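Local coordinates for protein nitrite oxidoreductase subunit A (Kuenenia stuttgartiensis, PDB 7B04) that forms the molybdenum-carrying subunit of a nitrite oxidoreductase, a NarG-like member of the molybdopterin oxidoreductase family holding an iron-sulfur cluster and two MD1 molecules, at residues I518-N530 with T549-A563. Residues are numbered along the deposited sequence; the frame is centred on the assembly and turned at random.
Sequences IKPVAIHYGEGVN and TGNVGYFGSGSHTWA. With MD1 (phosphoric acid 4-(2-amino-4-oxo-3,4,5,6,-tetrahydro-pteridin-6-yl)-2-hydroxy-3,4-dimercapto-but-3-en-yl ester guanylate ester), chain C.
The ring of Tyr525 lies over the backbone of strand 558-561: His560 O sits 3.1 Å above the ring plane, over its centre, and Thr561 N takes the same face nearer the rim. Ser559 OG meets the edge in plane, 2.9 Å from Tyr525 CE1. This fold-back follows from chi1 of 38°, which sets CG between the backbone N and the carbonyl carbon; the phenol OH is hydrogen-bonded to His280 NE2, and Ser559 OG to Tyr542 O. Thr561 CB lies on that side of the plane but outside the rim, beside Tyr525 CD2 and CE2, the side chains crossing near a right angle.

On the other face of the sheet, His524 and Trp562 meet rim to rim, their planes 8° apart. Trp562 NE1 donates to His524 ND1 over 2.7 Å, consistent with an ND1 that carries no proton; the donor is slightly tilted from the imidazole plane. His560 runs alongside His524, pointing the same way, with CD2 3.7 Å from His524 CE1 in an oblique pairing, while its own ND1 is engaged by Ser289.

Between these two layers of rings the strands run parallel. Ile523 N bonds Gly558 O (2.9 Å) and Ile523 O receives His560 N (2.8 Å); Tyr525 repeats the pattern, its N reaching His560 O and its O accepting Trp562 N. At the far end Lys519 NZ reaches Gly550 O, coming from above the carbonyl plane, and Pro520 packs on Gly556 O.

Strand 558-561 is the outermost of a five-stranded parallel sheet, and strand 521-525 joins it to strand 301-304. Past the strand end, Glu527 N donates to MD1 O2B at 3.0 Å and Val529 CG1 touches the guanine: MD1 bound at the C-terminal end of a parallel alpha/beta sheet, as in the molybdopterin oxidoreductase family.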
loop_
_atom_site.group_PDB
_atom_site.type_symbol
_atom_site.label_atom_id
_atom_site.label_comp_id
_atom_site.label_asym_id
_atom_site.label_seq_id
_atom_site.Cartn_x
_atom_site.Cartn_y
_atom_site.Cartn_z
ATOM N N ILE B 518 32.370 12.324 -1.054
ATOM C CA ILE B 518 31.256 12.814 -0.243
ATOM C C ILE B 518 31.283 12.215 1.166
ATOM O O ILE B 518 31.640 11.046 1.362
ATOM C CB ILE B 518 29.901 12.517 -0.912
ATOM C CG1 ILE B 518 29.938 13.002 -2.364
ATOM C CG2 ILE B 518 28.771 13.192 -0.159
ATOM C CD1 ILE B 518 28.588 13.173 -3.017
ATOM N N LYS B 519 30.943 13.052 2.158
ATOM C CA LYS B 519 30.660 12.671 3.543
ATOM C C LYS B 519 29.368 13.373 3.961
ATOM O O LYS B 519 29.186 14.551 3.622
ATOM C CB LYS B 519 31.817 13.083 4.463
ATOM C CG LYS B 519 32.967 12.075 4.500
ATOM C CD LYS B 519 33.624 12.007 5.873
ATOM C CE LYS B 519 34.810 11.052 5.878
ATOM N NZ LYS B 519 35.203 10.710 7.272
ATOM N N PRO B 520 28.453 12.709 4.699
ATOM C CA PRO B 520 28.296 11.289 5.010
ATOM C C PRO B 520 27.755 10.476 3.860
ATOM O O PRO B 520 26.940 10.951 3.061
ATOM C CB PRO B 520 27.267 11.307 6.148
ATOM C CG PRO B 520 27.307 12.699 6.699
ATOM C CD PRO B 520 27.472 13.502 5.453
ATOM N N VAL B 521 28.257 9.253 3.749
ATOM C CA VAL B 521 27.804 8.281 2.765
ATOM C C VAL B 521 27.080 7.184 3.533
ATOM O O VAL B 521 27.581 6.712 4.565
ATOM C CB VAL B 521 28.978 7.710 1.950
ATOM C CG1 VAL B 521 28.572 6.431 1.218
ATOM C CG2 VAL B 521 29.511 8.750 0.980
ATOM N N ALA B 522 25.908 6.787 3.043
ATOM C CA ALA B 522 25.141 5.730 3.682
ATOM C C ALA B 522 24.669 4.739 2.632
ATOM O O ALA B 522 24.168 5.130 1.572
ATOM C CB ALA B 522 23.933 6.292 4.440
ATOM N N ILE B 523 24.854 3.456 2.929
ATOM C CA ILE B 523 24.396 2.365 2.082
ATOM C C ILE B 523 23.214 1.717 2.781
ATOM O O ILE B 523 23.330 1.272 3.930
ATOM C CB ILE B 523 25.507 1.339 1.812
ATOM C CG1 ILE B 523 26.716 2.026 1.184
ATOM C CG2 ILE B 523 24.993 0.241 0.903
ATOM C CD1 ILE B 523 27.958 1.170 1.139
ATOM N N HIS B 524 22.081 1.665 2.094
ATOM C CA HIS B 524 20.868 1.079 2.637
ATOM C C HIS B 524 20.449 -0.106 1.786
ATOM O O HIS B 524 20.502 -0.054 0.551
ATOM C CB HIS B 524 19.746 2.107 2.721
ATOM C CG HIS B 524 19.969 3.135 3.784
ATOM N ND1 HIS B 524 19.481 3.007 5.065
ATOM C CD2 HIS B 524 20.681 4.283 3.770
ATOM C CE1 HIS B 524 19.849 4.052 5.783
ATOM N NE2 HIS B 524 20.579 4.843 5.019
ATOM N N TYR B 525 20.026 -1.169 2.464
ATOM C CA TYR B 525 19.651 -2.403 1.800
ATOM C C TYR B 525 18.543 -3.082 2.577
ATOM O O TYR B 525 18.209 -2.697 3.699
ATOM C CB TYR B 525 20.828 -3.367 1.665
ATOM C CG TYR B 525 21.779 -3.424 2.830
ATOM C CD1 TYR B 525 22.793 -2.489 2.961
ATOM C CD2 TYR B 525 21.703 -4.446 3.768
ATOM C CE1 TYR B 525 23.675 -2.544 4.004
ATOM C CE2 TYR B 525 22.595 -4.511 4.822
ATOM C CZ TYR B 525 23.575 -3.559 4.932
ATOM O OH TYR B 525 24.456 -3.627 5.979
ATOM N N GLY B 526 17.982 -4.101 1.963
ATOM C CA GLY B 526 16.902 -4.862 2.559
ATOM C C GLY B 526 16.874 -6.252 1.996
ATOM O O GLY B 526 17.907 -6.807 1.610
ATOM N N GLU B 527 15.678 -6.812 1.935
ATOM C CA GLU B 527 15.477 -8.194 1.541
ATOM C C GLU B 527 15.401 -8.372 0.035
ATOM O O GLU B 527 15.155 -9.487 -0.434
ATOM C CB GLU B 527 14.233 -8.739 2.239
ATOM C CG GLU B 527 14.473 -8.921 3.732
ATOM C CD GLU B 527 14.520 -7.603 4.482
ATOM O OE1 GLU B 527 13.646 -6.751 4.239
ATOM O OE2 GLU B 527 15.456 -7.401 5.286
ATOM N N GLY B 528 15.585 -7.297 -0.732
ATOM C CA GLY B 528 15.876 -7.467 -2.139
ATOM C C GLY B 528 17.198 -8.158 -2.374
ATOM O O GLY B 528 17.396 -8.762 -3.432
ATOM N N VAL B 529 18.107 -8.089 -1.403
ATOM C CA VAL B 529 19.375 -8.800 -1.469
ATOM C C VAL B 529 19.489 -9.791 -0.316
ATOM O O VAL B 529 20.215 -10.786 -0.414
ATOM C CB VAL B 529 20.556 -7.813 -1.469
ATOM C CG1 VAL B 529 20.498 -6.929 -2.703
ATOM C CG2 VAL B 529 20.541 -6.966 -0.205
ATOM N N ASN B 530 18.778 -9.532 0.784
ATOM C CA ASN B 530 18.806 -10.451 1.917
ATOM C C ASN B 530 18.012 -11.726 1.673
ATOM O O ASN B 530 18.163 -12.683 2.439
ATOM C CB ASN B 530 18.284 -9.766 3.180
ATOM C CG ASN B 530 19.343 -8.933 3.872
ATOM O OD1 ASN B 530 20.537 -9.199 3.748
ATOM N ND2 ASN B 530 18.907 -7.924 4.615
ATOM N N THR B 549 36.085 4.613 4.017
ATOM C CA THR B 549 35.834 6.038 3.859
ATOM C C THR B 549 35.475 6.738 5.162
ATOM O O THR B 549 35.259 7.954 5.153
ATOM C CB THR B 549 34.710 6.256 2.846
ATOM O OG1 THR B 549 33.572 5.470 3.224
ATOM C CG2 THR B 549 35.159 5.858 1.452
ATOM N N GLY B 550 35.421 6.015 6.275
ATOM C CA GLY B 550 35.104 6.618 7.556
ATOM C C GLY B 550 33.673 7.092 7.703
ATOM O O GLY B 550 33.427 8.201 8.189
ATOM N N ASN B 551 32.717 6.265 7.287
ATOM C CA ASN B 551 31.305 6.625 7.314
ATOM C C ASN B 551 30.480 5.644 8.144
ATOM O O ASN B 551 29.365 5.280 7.771
ATOM C CB ASN B 551 30.753 6.746 5.898
ATOM C CG ASN B 551 31.435 7.838 5.102
ATOM O OD1 ASN B 551 31.837 7.629 3.957
ATOM N ND2 ASN B 551 31.565 9.013 5.704
ATOM N N VAL B 552 31.028 5.163 9.256
ATOM C CA VAL B 552 30.274 4.342 10.198
ATOM C C VAL B 552 30.353 4.994 11.572
ATOM O O VAL B 552 31.447 5.310 12.052
ATOM C CB VAL B 552 30.793 2.892 10.251
ATOM C CG1 VAL B 552 30.146 2.133 11.402
ATOM C CG2 VAL B 552 30.529 2.189 8.932
ATOM N N GLY B 553 29.196 5.195 12.201
ATOM C CA GLY B 553 29.121 5.801 13.513
ATOM C C GLY B 553 28.849 7.290 13.523
ATOM O O GLY B 553 28.709 7.867 14.609
ATOM N N TYR B 554 28.768 7.928 12.357
ATOM C CA TYR B 554 28.516 9.357 12.255
ATOM C C TYR B 554 27.136 9.592 11.656
ATOM O O TYR B 554 26.681 8.835 10.794
ATOM C CB TYR B 554 29.577 10.047 11.393
ATOM C CG TYR B 554 30.998 9.789 11.835
ATOM C CD1 TYR B 554 31.559 10.505 12.884
ATOM C CD2 TYR B 554 31.782 8.835 11.200
ATOM C CE1 TYR B 554 32.859 10.277 13.291
ATOM C CE2 TYR B 554 33.085 8.599 11.601
ATOM C CZ TYR B 554 33.617 9.324 12.646
ATOM O OH TYR B 554 34.911 9.093 13.047
ATOM N N PHE B 555 26.483 10.662 12.110
ATOM C CA PHE B 555 25.123 10.958 11.677
ATOM C C PHE B 555 25.047 11.083 10.159
ATOM O O PHE B 555 25.869 11.761 9.535
ATOM C CB PHE B 555 24.630 12.242 12.342
ATOM C CG PHE B 555 24.456 12.125 13.830
ATOM C CD1 PHE B 555 23.349 11.484 14.362
ATOM C CD2 PHE B 555 25.397 12.655 14.696
ATOM C CE1 PHE B 555 23.184 11.373 15.730
ATOM C CE2 PHE B 555 25.237 12.548 16.067
ATOM C CZ PHE B 555 24.129 11.906 16.584
ATOM N N GLY B 556 24.056 10.416 9.568
ATOM C CA GLY B 556 23.878 10.405 8.132
ATOM C C GLY B 556 24.694 9.371 7.392
ATOM O O GLY B 556 24.631 9.323 6.157
ATOM N N SER B 557 25.459 8.551 8.099
ATOM C CA SER B 557 26.380 7.595 7.507
ATOM C C SER B 557 25.951 6.175 7.882
ATOM O O SER B 557 24.876 5.956 8.444
ATOM C CB SER B 557 27.813 7.895 7.947
ATOM O OG SER B 557 27.995 7.613 9.323
ATOM N N GLY B 558 26.780 5.209 7.521
ATOM C CA GLY B 558 26.609 3.834 7.939
ATOM C C GLY B 558 26.170 2.939 6.793
ATOM O O GLY B 558 25.870 3.383 5.684
ATOM N N SER B 559 26.144 1.645 7.091
ATOM C CA SER B 559 25.602 0.640 6.188
ATOM C C SER B 559 24.516 -0.113 6.942
ATOM O O SER B 559 24.796 -0.762 7.956
ATOM C CB SER B 559 26.708 -0.293 5.694
ATOM O OG SER B 559 26.199 -1.335 4.886
ATOM N N HIS B 560 23.283 -0.028 6.448
ATOM C CA HIS B 560 22.114 -0.413 7.223
ATOM C C HIS B 560 21.186 -1.311 6.421
ATOM O O HIS B 560 21.038 -1.144 5.206
ATOM C CB HIS B 560 21.349 0.828 7.700
ATOM C CG HIS B 560 22.210 1.830 8.403
ATOM N ND1 HIS B 560 22.737 1.608 9.658
ATOM C CD2 HIS B 560 22.645 3.055 8.024
ATOM C CE1 HIS B 560 23.458 2.653 10.022
ATOM N NE2 HIS B 560 23.417 3.546 9.049
ATOM N N THR B 561 20.563 -2.261 7.112
ATOM C CA THR B 561 19.520 -3.101 6.548
ATOM C C THR B 561 18.165 -2.690 7.111
ATOM O O THR B 561 18.072 -2.146 8.215
ATOM C CB THR B 561 19.772 -4.588 6.835
ATOM O OG1 THR B 561 18.844 -5.385 6.087
ATOM C CG2 THR B 561 19.606 -4.889 8.314
ATOM N N TRP B 562 17.116 -2.943 6.334
ATOM C CA TRP B 562 15.759 -2.595 6.724
ATOM C C TRP B 562 14.866 -3.816 6.612
ATOM O O TRP B 562 15.019 -4.631 5.697
ATOM C CB TRP B 562 15.205 -1.463 5.868
ATOM C CG TRP B 562 15.933 -0.197 6.083
ATOM C CD1 TRP B 562 16.800 0.402 5.224
ATOM C CD2 TRP B 562 15.884 0.631 7.250
ATOM N NE1 TRP B 562 17.286 1.557 5.776
ATOM C CE2 TRP B 562 16.742 1.721 7.022
ATOM C CE3 TRP B 562 15.193 0.558 8.464
ATOM C CZ2 TRP B 562 16.930 2.732 7.959
ATOM C CZ3 TRP B 562 15.382 1.562 9.394
ATOM C CH2 TRP B 562 16.243 2.634 9.135
ATOM N N ALA B 563 13.928 -3.928 7.543
ATOM C CA ALA B 563 13.115 -5.124 7.660
ATOM C C ALA B 563 11.837 -4.755 8.407
ATOM O O ALA B 563 11.482 -3.575 8.503
ATOM C CB ALA B 563 13.915 -6.232 8.360
HETATM P PB MD1 C . 12.308 -4.712 1.029
HETATM O O3B MD1 C . 12.289 -6.103 0.146
HETATM O O1B MD1 C . 12.212 -3.524 0.102
HETATM O O2B MD1 C . 13.595 -4.636 1.813
HETATM O O3A MD1 C . 11.020 -4.726 2.061
HETATM C C10 MD1 C . 10.972 -5.631 3.130
HETATM C C11 MD1 C . 10.248 -4.955 4.329
HETATM O O11 MD1 C . 9.130 -4.010 3.673
HETATM C C12 MD1 C . 9.848 -5.892 5.201
HETATM S S12 MD1 C . 10.918 -7.330 5.488
HETATM C C13 MD1 C . 8.560 -5.877 6.066
HETATM S S13 MD1 C . 8.323 -7.301 7.166
HETATM C C14 MD1 C . 7.520 -4.884 6.037
HETATM N N15 MD1 C . 6.868 -5.042 4.580
HETATM C C16 MD1 C . 6.061 -3.950 4.217
HETATM C C15 MD1 C . 4.780 -4.118 3.481
HETATM O O14 MD1 C . 4.398 -5.200 3.184
HETATM N N17 MD1 C . 3.984 -2.912 3.125
HETATM C C17 MD1 C . 4.487 -1.502 3.514
HETATM N N16 MD1 C . 3.703 -0.333 3.164
HETATM N N18 MD1 C . 5.790 -1.330 4.260
HETATM C C20 MD1 C . 6.571 -2.487 4.615
HETATM N N8 MD1 C . 7.793 -2.383 5.306
HETATM C C7 MD1 C . 7.903 -3.491 6.462
HETATM P PA MD1 C . 11.992 -6.181 -1.474
HETATM O O1A MD1 C . 11.628 -7.604 -1.817
HETATM O O2A MD1 C . 10.841 -5.260 -1.797
HETATM O "O5'" MD1 C . 13.309 -5.739 -2.362
HETATM C "C5'" MD1 C . 13.538 -4.385 -2.614
HETATM C "C4'" MD1 C . 14.145 -4.171 -4.045
HETATM O "O4'" MD1 C . 15.422 -5.038 -4.277
HETATM C "C1'" MD1 C . 15.200 -5.605 -5.706
HETATM N N9 MD1 C . 16.000 -6.835 -5.947
HETATM C C4 MD1 C . 17.323 -6.754 -6.031
HETATM N N3 MD1 C . 18.261 -5.600 -5.922
HETATM C C2 MD1 C . 19.701 -5.811 -6.057
HETATM N N2 MD1 C . 20.613 -4.687 -5.949
HETATM N N1 MD1 C . 20.216 -7.138 -6.296
HETATM C C6 MD1 C . 19.309 -8.240 -6.401
HETATM O O6 MD1 C . 19.724 -9.331 -6.595
HETATM C C5 MD1 C . 17.800 -8.009 -6.259
HETATM N N7 MD1 C . 16.762 -8.839 -6.312
HETATM C C8 MD1 C . 15.637 -8.120 -6.121
HETATM C "C2'" MD1 C . 13.954 -5.857 -5.691
HETATM O "O2'" MD1 C . 13.438 -6.000 -7.046
HETATM C "C3'" MD1 C . 13.308 -4.521 -4.948
HETATM O "O3'" MD1 C . 13.164 -3.438 -5.912
#